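PDB 7CBD: exoglucanase A from Cellulomonas fimi, which hydrolyses the 1,4-beta-glucosidic linkages of cellulose with inversion of anomeric configuration, releasing cellobiose from the non-reducing chain ends. Local coordinates for residues A27-Q32 against A40-V45; H276-L281 against S288-L293; F385-M388 against T392-S395. All coordinates share one frame; numbering follows the deposited sequence. Where two conformers were deposited one is given.

Three contacts between residues close in sequence show how chemistry follows place in the catalytic domain of a family 6 cellulase. Interaction 1 is a buried van der Waals join between two helices near the N-terminus, with no hydrogen bond across it. Interaction 2, also buried, packs a helix onto a strand of the central sheet, but adds a histidine that binds backbone carbonyls. Interaction 3 is partly exposed and joins two loop-rich pieces, through an arginine, a phenylalanine face and a water. No two share a helix or strand. Interactions 1 and 2 lie on opposite sides of the chain's centre, centres about 37 Å apart, whereas Met388 of interaction 3 comes nearest to the predicted catalytic residues.

Interaction 1: residues A27-Q32 against A40-V45; sequences AAAGRQ and AKMRTV
Met42 and Ala29 illustrate how a long side chain and a very short one let two helices approach closely. Their CA atoms are 5.4 Å apart, the nearest such pair between 27-32 and 40-45, and Met42 CB stands 3.7 Å from Ala29 CB. From there Met42 runs across the first helix: with chi2 at -176° the chain is extended beyond CG, which carries the sulfur over the small residues. Met42 SD lies 3.7 Å from Ala29 CA and 3.8 Å from Ala28 O, with Ala28 CB slightly farther off at 4.2 Å. Its terminal methyl, CE, reaches Gln32 CG at 3.8 Å. Gln32 folds at chi2 (-57°), and its CG, not its amide, meets both the sulfur and the methyl. This is the tight side, made by van der Waals contact alone.

The other flank is looser and partly open to solvent. There Arg43 offers just its CG, 3.9 Å from Ala29 CB, before bending at chi3 so that its guanidinium lies with one face over Ala40 CA of its own helix. The charged end is held by a hydrogen bond from Arg43 NE to Thr434 O, in the C-terminal part of the chain.

The two segments belong to a helical hairpin, in which helices 19-30 and 36-45 run roughly antiparallel. Helix 417-425 covers the methionine side of this pair, with Phe420 and Val421 against Met42 and Val421 also touching Gln32, while Trp415, in the loop leading to that helix, packs on Ala28.

Interaction 2: residues H276-L281 against S288-L293; sequences HMHRLL and SSIGML
A beta-alpha-beta crossover of the distorted barrel characteristic of family 6 glycoside hydrolases brings His278 against Ile290: helix 270-283 packs over the sheet and the chain then turns back into strand 291-295, parallel to strand 228-231. His278 projects from the helix with CG anti to the backbone N (chi1 -168°), which sends its ring to the loop just before the strand. There NE2 donates a hydrogen bond to Ile290 O at 2.9 Å, bent to 135° at the hydrogen. The acceptor lies almost exactly in the ring plane, although the donor is tilted out of the carbonyl plane. A weak second bond from the same NE2 goes to Ser288 O at 3.2 Å, so one N-H is shared by two carbonyls two residues apart. Stacking with His357 adds to what fixes the ring.

Apolar contacts fill in beside it. Ile290 CD1 meets Leu281 CB at 3.8 Å, the two side chains crossing at about a right angle, and both rest on Phe229 of strand 228-231. Met292, bent at chi2 and chi3, brings SD to the ring edge, 4.0 Å from His278 CD2, and CE to 4.3 Å from Met277 CB.

Interaction 3: residues F385-M388 against T392-S395; sequences FDRM and TFVS
Arg387 NH1 is gripped from the side of 392-395 by two oxygens at the edge of its guanidinium: a weak hydrogen bond to Thr392 OG1 at 3.2 Å, and one of 2.8 Å to a water that in turn donates a hydrogen bond to Thr392 O. The stronger polar partner is Asp390, in the intervening turn, which forms a salt bridge with Arg387 NE and also bonds Thr392 OG1.

Phe393 supplies the apolar half. Its ring takes Arg387 CB over one face as a CH-pi contact, CB being 3.8 Å from the ring centroid. Bent at chi3 (73°), the arginine turns its guanidinium face to the ring's edge atom CD1, 3.4 Å from CZ, with the two planes 45° apart; this is no parallel stack. Replacing Phe393 by an alanine would probably leave the arginine's CB and guanidinium face uncovered and its side chain freer to turn. At the edge of the ring, near its plane, Met388 SD comes 3.3 Å from Ser395 OG. Met388 N is fixed by Asp386 OD1 at 2.9 Å in an Asx turn.

Cys389 is disulfide-bonded to Cys335, and the side chain of Met388 is about 9 Å from that of Asp371, predicted to be an active-site residue. The chemistry implies a loop closed at its exposed side by the Asp390 salt bridge and Arg387-Phe393 packing, and farther in by the Met388 sulfur.

Interaction 1: residues A27-Q32 against A40-V45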
loop_
_atom_site.group_PDB
_atom_site.type_symbol
_atom_site.label_atom_id
_atom_site.label_comp_id
_atom_site.label_asym_id
_atom_site.label_seq_id
_atom_site.Cartn_x
_atom_site.Cartn_y
_atom_site.Cartn_z
ATOM N N ALA A 27 -2.732 -8.913 20.758
ATOM C CA ALA A 27 -3.147 -10.300 20.942
ATOM C C ALA A 27 -2.125 -11.254 20.337
ATOM O O ALA A 27 -1.774 -12.273 20.945
ATOM C CB ALA A 27 -4.538 -10.520 20.346
ATOM N N ALA A 28 -1.620 -10.927 19.143
ATOM C CA ALA A 28 -0.557 -11.729 18.549
ATOM C C ALA A 28 0.672 -11.765 19.447
ATOM O O ALA A 28 1.317 -12.813 19.585
ATOM C CB ALA A 28 -0.204 -11.193 17.164
ATOM N N ALA A 29 1.006 -10.633 20.073
ATOM C CA ALA A 29 2.153 -10.594 20.978
ATOM C C ALA A 29 1.941 -11.526 22.163
ATOM O O ALA A 29 2.866 -12.236 22.578
ATOM C CB ALA A 29 2.396 -9.162 21.457
ATOM N N GLY A 30 0.724 -11.540 22.715
ATOM C CA GLY A 30 0.420 -12.444 23.810
ATOM C C GLY A 30 0.613 -13.899 23.435
ATOM O O GLY A 30 1.049 -14.706 24.260
ATOM N N ARG A 31 0.313 -14.250 22.183
ATOM C CA ARG A 31 0.495 -15.622 21.729
ATOM C C ARG A 31 1.958 -15.973 21.516
ATOM O O ARG A 31 2.264 -17.147 21.281
ATOM C CB ARG A 31 -0.329 -15.878 20.465
ATOM C CG ARG A 31 -1.825 -15.789 20.711
ATOM C CD ARG A 31 -2.640 -16.252 19.519
ATOM N NE ARG A 31 -2.555 -15.348 18.368
ATOM C CZ ARG A 31 -3.367 -14.314 18.153
ATOM N NH1 ARG A 31 -3.234 -13.578 17.057
ATOM N NH2 ARG A 31 -4.308 -14.009 19.031
ATOM N N GLN A 32 2.861 -14.996 21.617
ATOM C CA GLN A 32 4.297 -15.240 21.594
ATOM C C GLN A 32 4.901 -15.280 22.994
ATOM O O GLN A 32 6.075 -14.936 23.177
ATOM C CB GLN A 32 5.012 -14.220 20.705
ATOM C CG GLN A 32 4.617 -14.333 19.235
ATOM C CD GLN A 32 4.872 -15.719 18.665
ATOM O OE1 GLN A 32 5.845 -16.388 19.029
ATOM N NE2 GLN A 32 3.999 -16.157 17.761
ATOM N N ALA A 40 7.900 -8.631 22.518
ATOM C CA ALA A 40 8.223 -7.231 22.783
ATOM C C ALA A 40 8.290 -6.417 21.491
ATOM O O ALA A 40 7.852 -5.258 21.450
ATOM C CB ALA A 40 9.538 -7.139 23.562
ATOM N N LYS A 41 8.846 -7.005 20.426
ATOM C CA LYS A 41 8.873 -6.321 19.135
ATOM C C LYS A 41 7.464 -6.117 18.590
ATOM O O LYS A 41 7.143 -5.049 18.056
ATOM C CB LYS A 41 9.692 -7.130 18.132
ATOM C CG LYS A 41 11.184 -7.198 18.414
ATOM C CD LYS A 41 11.838 -8.085 17.359
ATOM C CE LYS A 41 13.349 -8.001 17.357
ATOM N NZ LYS A 41 13.906 -8.785 16.215
ATOM N N MET A 42 6.609 -7.136 18.718
ATOM C CA MET A 42 5.221 -6.984 18.293
ATOM C C MET A 42 4.534 -5.855 19.052
ATOM O O MET A 42 3.780 -5.076 18.462
ATOM C CB MET A 42 4.464 -8.301 18.460
ATOM C CG MET A 42 4.962 -9.405 17.551
ATOM S SD MET A 42 3.948 -10.889 17.711
ATOM C CE MET A 42 4.549 -11.858 16.330
ATOM N N ARG A 43 4.806 -5.728 20.357
ATOM C CA ARG A 43 4.211 -4.629 21.112
ATOM C C ARG A 43 4.636 -3.272 20.557
ATOM O O ARG A 43 3.831 -2.338 20.508
ATOM C CB ARG A 43 4.537 -4.762 22.598
ATOM C CG ARG A 43 3.858 -5.969 23.243
ATOM C CD ARG A 43 3.925 -5.935 24.759
ATOM N NE ARG A 43 5.295 -5.997 25.266
ATOM C CZ ARG A 43 5.920 -7.119 25.622
ATOM N NH1 ARG A 43 5.316 -8.299 25.515
ATOM N NH2 ARG A 43 7.162 -7.060 26.084
ATOM N N THR A 44 5.890 -3.147 20.112
ATOM C CA THR A 44 6.321 -1.903 19.473
ATOM C C THR A 44 5.533 -1.636 18.198
ATOM O O THR A 44 5.114 -0.501 17.941
ATOM C CB THR A 44 7.816 -1.967 19.165
ATOM O OG1 THR A 44 8.531 -2.170 20.383
ATOM C CG2 THR A 44 8.290 -0.672 18.501
ATOM N N VAL A 45 5.313 -2.673 17.391
ATOM C CA VAL A 45 4.563 -2.513 16.148
ATOM C C VAL A 45 3.161 -1.979 16.421
ATOM O O VAL A 45 2.633 -1.159 15.655
ATOM C CB VAL A 45 4.545 -3.849 15.386
ATOM C CG1 VAL A 45 3.580 -3.809 14.204
ATOM C CG2 VAL A 45 5.945 -4.208 14.916
#

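Interaction 2: residues H276-L281 against S288-L293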
loop_
_atom_site.group_PDB
_atom_site.type_symbol
_atom_site.label_atom_id
_atom_site.label_comp_id
_atom_site.label_asym_id
_atom_site.label_seq_id
_atom_site.Cartn_x
_atom_site.Cartn_y
_atom_site.Cartn_z
ATOM N N HIS A 276 11.114 8.899 -10.386
ATOM C CA HIS A 276 10.771 8.729 -11.793
ATOM C C HIS A 276 9.362 9.235 -12.077
ATOM O O HIS A 276 9.142 10.034 -12.999
ATOM C CB HIS A 276 10.896 7.232 -12.096
ATOM C CG HIS A 276 10.649 6.836 -13.521
ATOM N ND1 HIS A 276 10.550 5.514 -13.896
ATOM C CD2 HIS A 276 10.498 7.561 -14.655
ATOM C CE1 HIS A 276 10.348 5.440 -15.198
ATOM N NE2 HIS A 276 10.309 6.669 -15.683
ATOM N N MET A 277 8.392 8.793 -11.274
ATOM C CA MET A 277 7.009 9.182 -11.516
ATOM C C MET A 277 6.776 10.655 -11.218
ATOM O O MET A 277 5.988 11.306 -11.909
ATOM C CB MET A 277 6.060 8.301 -10.715
ATOM C CG MET A 277 5.973 6.894 -11.262
ATOM S SD MET A 277 5.416 6.808 -12.986
ATOM C CE MET A 277 3.654 7.105 -12.801
ATOM N N HIS A 278 7.438 11.208 -10.194
ATOM C CA HIS A 278 7.286 12.640 -9.958
ATOM C C HIS A 278 7.672 13.433 -11.200
ATOM O O HIS A 278 6.958 14.356 -11.602
ATOM C CB HIS A 278 8.084 13.085 -8.730
ATOM C CG HIS A 278 7.743 14.466 -8.262
ATOM N ND1 HIS A 278 8.322 15.602 -8.788
ATOM C CD2 HIS A 278 6.871 14.894 -7.317
ATOM C CE1 HIS A 278 7.823 16.668 -8.187
ATOM N NE2 HIS A 278 6.941 16.268 -7.291
ATOM N N ARG A 279 8.808 13.086 -11.818
ATOM C CA ARG A 279 9.228 13.748 -13.050
ATOM C C ARG A 279 8.154 13.633 -14.121
ATOM O O ARG A 279 7.723 14.637 -14.700
ATOM C CB ARG A 279 10.524 13.121 -13.566
ATOM C CG ARG A 279 11.782 13.508 -12.819
ATOM C CD ARG A 279 13.031 13.034 -13.566
ATOM N NE ARG A 279 13.157 11.575 -13.590
ATOM C CZ ARG A 279 13.828 10.870 -12.686
ATOM N NH1 ARG A 279 14.431 11.485 -11.681
ATOM N NH2 ARG A 279 13.892 9.549 -12.786
ATOM N N LEU A 280 7.709 12.406 -14.398
ATOM C CA LEU A 280 6.765 12.194 -15.489
ATOM C C LEU A 280 5.429 12.870 -15.218
ATOM O O LEU A 280 4.800 13.409 -16.139
ATOM C CB LEU A 280 6.552 10.700 -15.725
ATOM C CG LEU A 280 7.747 9.928 -16.269
ATOM C CD1 LEU A 280 7.396 8.464 -16.364
ATOM C CD2 LEU A 280 8.183 10.469 -17.617
ATOM N N LEU A 281 4.963 12.831 -13.970
ATOM C CA LEU A 281 3.684 13.453 -13.652
ATOM C C LEU A 281 3.748 14.961 -13.848
ATOM O O LEU A 281 2.826 15.559 -14.414
ATOM C CB LEU A 281 3.267 13.101 -12.228
ATOM C CG LEU A 281 2.825 11.644 -12.064
ATOM C CD1 LEU A 281 2.900 11.234 -10.597
ATOM C CD2 LEU A 281 1.425 11.409 -12.641
ATOM N N SER A 288 4.623 20.998 -9.794
ATOM C CA SER A 288 5.793 20.410 -9.148
ATOM C C SER A 288 5.582 20.177 -7.657
ATOM O O SER A 288 6.313 19.379 -7.056
ATOM C CB SER A 288 7.031 21.273 -9.398
ATOM O OG SER A 288 6.889 22.548 -8.801
ATOM N N SER A 289 4.601 20.849 -7.051
ATOM C CA SER A 289 4.311 20.735 -5.626
ATOM C C SER A 289 3.708 19.391 -5.233
ATOM O O SER A 289 3.594 19.120 -4.035
ATOM C CB SER A 289 3.348 21.854 -5.222
ATOM O OG SER A 289 2.230 21.894 -6.096
ATOM N N ILE A 290 3.300 18.551 -6.187
ATOM C CA ILE A 290 2.776 17.240 -5.807
ATOM C C ILE A 290 3.807 16.507 -4.955
ATOM O O ILE A 290 5.018 16.588 -5.197
ATOM C CB ILE A 290 2.351 16.396 -7.023
ATOM C CG1 ILE A 290 3.517 16.214 -8.008
ATOM C CG2 ILE A 290 1.102 17.000 -7.685
ATOM C CD1 ILE A 290 3.323 15.110 -9.045
ATOM N N GLY A 291 3.321 15.797 -3.938
ATOM C CA GLY A 291 4.173 15.021 -3.060
ATOM C C GLY A 291 3.892 13.539 -3.177
ATOM O O GLY A 291 2.832 13.128 -3.663
ATOM N N MET A 292 4.835 12.726 -2.716
ATOM C CA MET A 292 4.781 11.282 -2.878
ATOM C C MET A 292 4.784 10.611 -1.513
ATOM O O MET A 292 5.399 11.102 -0.563
ATOM C CB MET A 292 5.988 10.768 -3.688
ATOM C CG MET A 292 6.273 11.581 -4.954
ATOM S SD MET A 292 4.952 11.619 -6.184
ATOM C CE MET A 292 5.205 10.008 -6.905
ATOM N N LEU A 293 4.096 9.476 -1.432
ATOM C CA LEU A 293 4.131 8.604 -0.269
ATOM C C LEU A 293 4.593 7.223 -0.710
ATOM O O LEU A 293 4.322 6.808 -1.837
ATOM C CB LEU A 293 2.740 8.431 0.352
ATOM C CG LEU A 293 1.992 9.683 0.793
ATOM C CD1 LEU A 293 0.586 9.311 1.218
ATOM C CD2 LEU A 293 2.725 10.375 1.939
#

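Interaction 3: residues F385-M388 against T392-S395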
loop_
_atom_site.group_PDB
_atom_site.type_symbol
_atom_site.label_atom_id
_atom_site.label_comp_id
_atom_site.label_asym_id
_atom_site.label_seq_id
_atom_site.Cartn_x
_atom_site.Cartn_y
_atom_site.Cartn_z
ATOM N N PHE A 385 -11.668 -16.952 -4.746
ATOM C CA PHE A 385 -10.303 -17.458 -4.683
ATOM C C PHE A 385 -9.491 -16.935 -5.862
ATOM O O PHE A 385 -9.905 -17.068 -7.017
ATOM C CB PHE A 385 -10.343 -18.986 -4.732
ATOM C CG PHE A 385 -8.988 -19.647 -4.690
ATOM C CD1 PHE A 385 -8.006 -19.207 -3.821
ATOM C CD2 PHE A 385 -8.715 -20.739 -5.503
ATOM C CE1 PHE A 385 -6.769 -19.832 -3.779
ATOM C CE2 PHE A 385 -7.482 -21.370 -5.461
ATOM C CZ PHE A 385 -6.510 -20.918 -4.597
ATOM N N ASP A 386 -8.331 -16.353 -5.570
ATOM C CA ASP A 386 -7.407 -15.865 -6.587
ATOM C C ASP A 386 -6.150 -16.721 -6.530
ATOM O O ASP A 386 -5.474 -16.763 -5.498
ATOM C CB ASP A 386 -7.056 -14.400 -6.322
ATOM C CG ASP A 386 -6.334 -13.733 -7.492
ATOM O OD1 ASP A 386 -5.505 -14.377 -8.171
ATOM O OD2 ASP A 386 -6.603 -12.541 -7.731
ATOM N N ARG A 387 -5.830 -17.387 -7.639
ATOM C CA ARG A 387 -4.689 -18.293 -7.651
ATOM C C ARG A 387 -3.353 -17.579 -7.495
ATOM O O ARG A 387 -2.347 -18.246 -7.233
ATOM C CB ARG A 387 -4.715 -19.179 -8.895
ATOM C CG ARG A 387 -5.877 -20.153 -8.903
ATOM C CD ARG A 387 -5.592 -21.376 -9.751
ATOM N NE ARG A 387 -4.632 -22.263 -9.100
ATOM C CZ ARG A 387 -4.019 -23.284 -9.693
ATOM N NH1 ARG A 387 -3.161 -24.024 -9.008
ATOM N NH2 ARG A 387 -4.253 -23.554 -10.972
ATOM N N MET A 388 -3.310 -16.250 -7.609
ATOM C CA MET A 388 -2.069 -15.558 -7.270
ATOM C C MET A 388 -1.718 -15.696 -5.791
ATOM O O MET A 388 -0.568 -15.442 -5.409
ATOM C CB MET A 388 -2.136 -14.097 -7.697
ATOM C CG MET A 388 -2.087 -13.936 -9.213
ATOM S SD MET A 388 -0.534 -14.505 -9.931
ATOM C CE MET A 388 0.574 -13.189 -9.434
ATOM N N THR A 392 0.471 -23.369 -4.988
ATOM C CA THR A 392 0.633 -24.416 -5.991
ATOM C C THR A 392 0.606 -23.879 -7.411
ATOM O O THR A 392 0.792 -24.658 -8.350
ATOM C CB THR A 392 -0.456 -25.497 -5.868
ATOM O OG1 THR A 392 -1.708 -24.996 -6.361
ATOM C CG2 THR A 392 -0.604 -25.981 -4.436
ATOM N N PHE A 393 0.368 -22.585 -7.598
ATOM C CA PHE A 393 0.067 -22.047 -8.919
ATOM C C PHE A 393 1.339 -21.552 -9.598
ATOM O O PHE A 393 2.049 -20.698 -9.054
ATOM C CB PHE A 393 -0.951 -20.913 -8.783
ATOM C CG PHE A 393 -1.374 -20.282 -10.092
ATOM C CD1 PHE A 393 -1.911 -21.050 -11.118
ATOM C CD2 PHE A 393 -1.263 -18.913 -10.280
ATOM C CE1 PHE A 393 -2.318 -20.461 -12.311
ATOM C CE2 PHE A 393 -1.672 -18.317 -11.465
ATOM C CZ PHE A 393 -2.197 -19.091 -12.483
ATOM N N VAL A 394 1.620 -22.085 -10.785
ATOM C CA VAL A 394 2.633 -21.526 -11.674
ATOM C C VAL A 394 1.957 -20.441 -12.502
ATOM O O VAL A 394 1.050 -20.725 -13.290
ATOM C CB VAL A 394 3.244 -22.609 -12.578
ATOM C CG1 VAL A 394 4.185 -21.981 -13.587
ATOM C CG2 VAL A 394 3.975 -23.663 -11.754
ATOM N N SER A 395 2.384 -19.194 -12.317
ATOM C CA SER A 395 1.634 -18.096 -12.911
ATOM C C SER A 395 2.291 -17.586 -14.181
ATOM O O SER A 395 3.483 -17.238 -14.166
ATOM C CB SER A 395 1.531 -16.942 -11.922
ATOM O OG SER A 395 0.987 -15.801 -12.556
HETATM O O HOH W 1 -1.195 -25.774 -9.946
#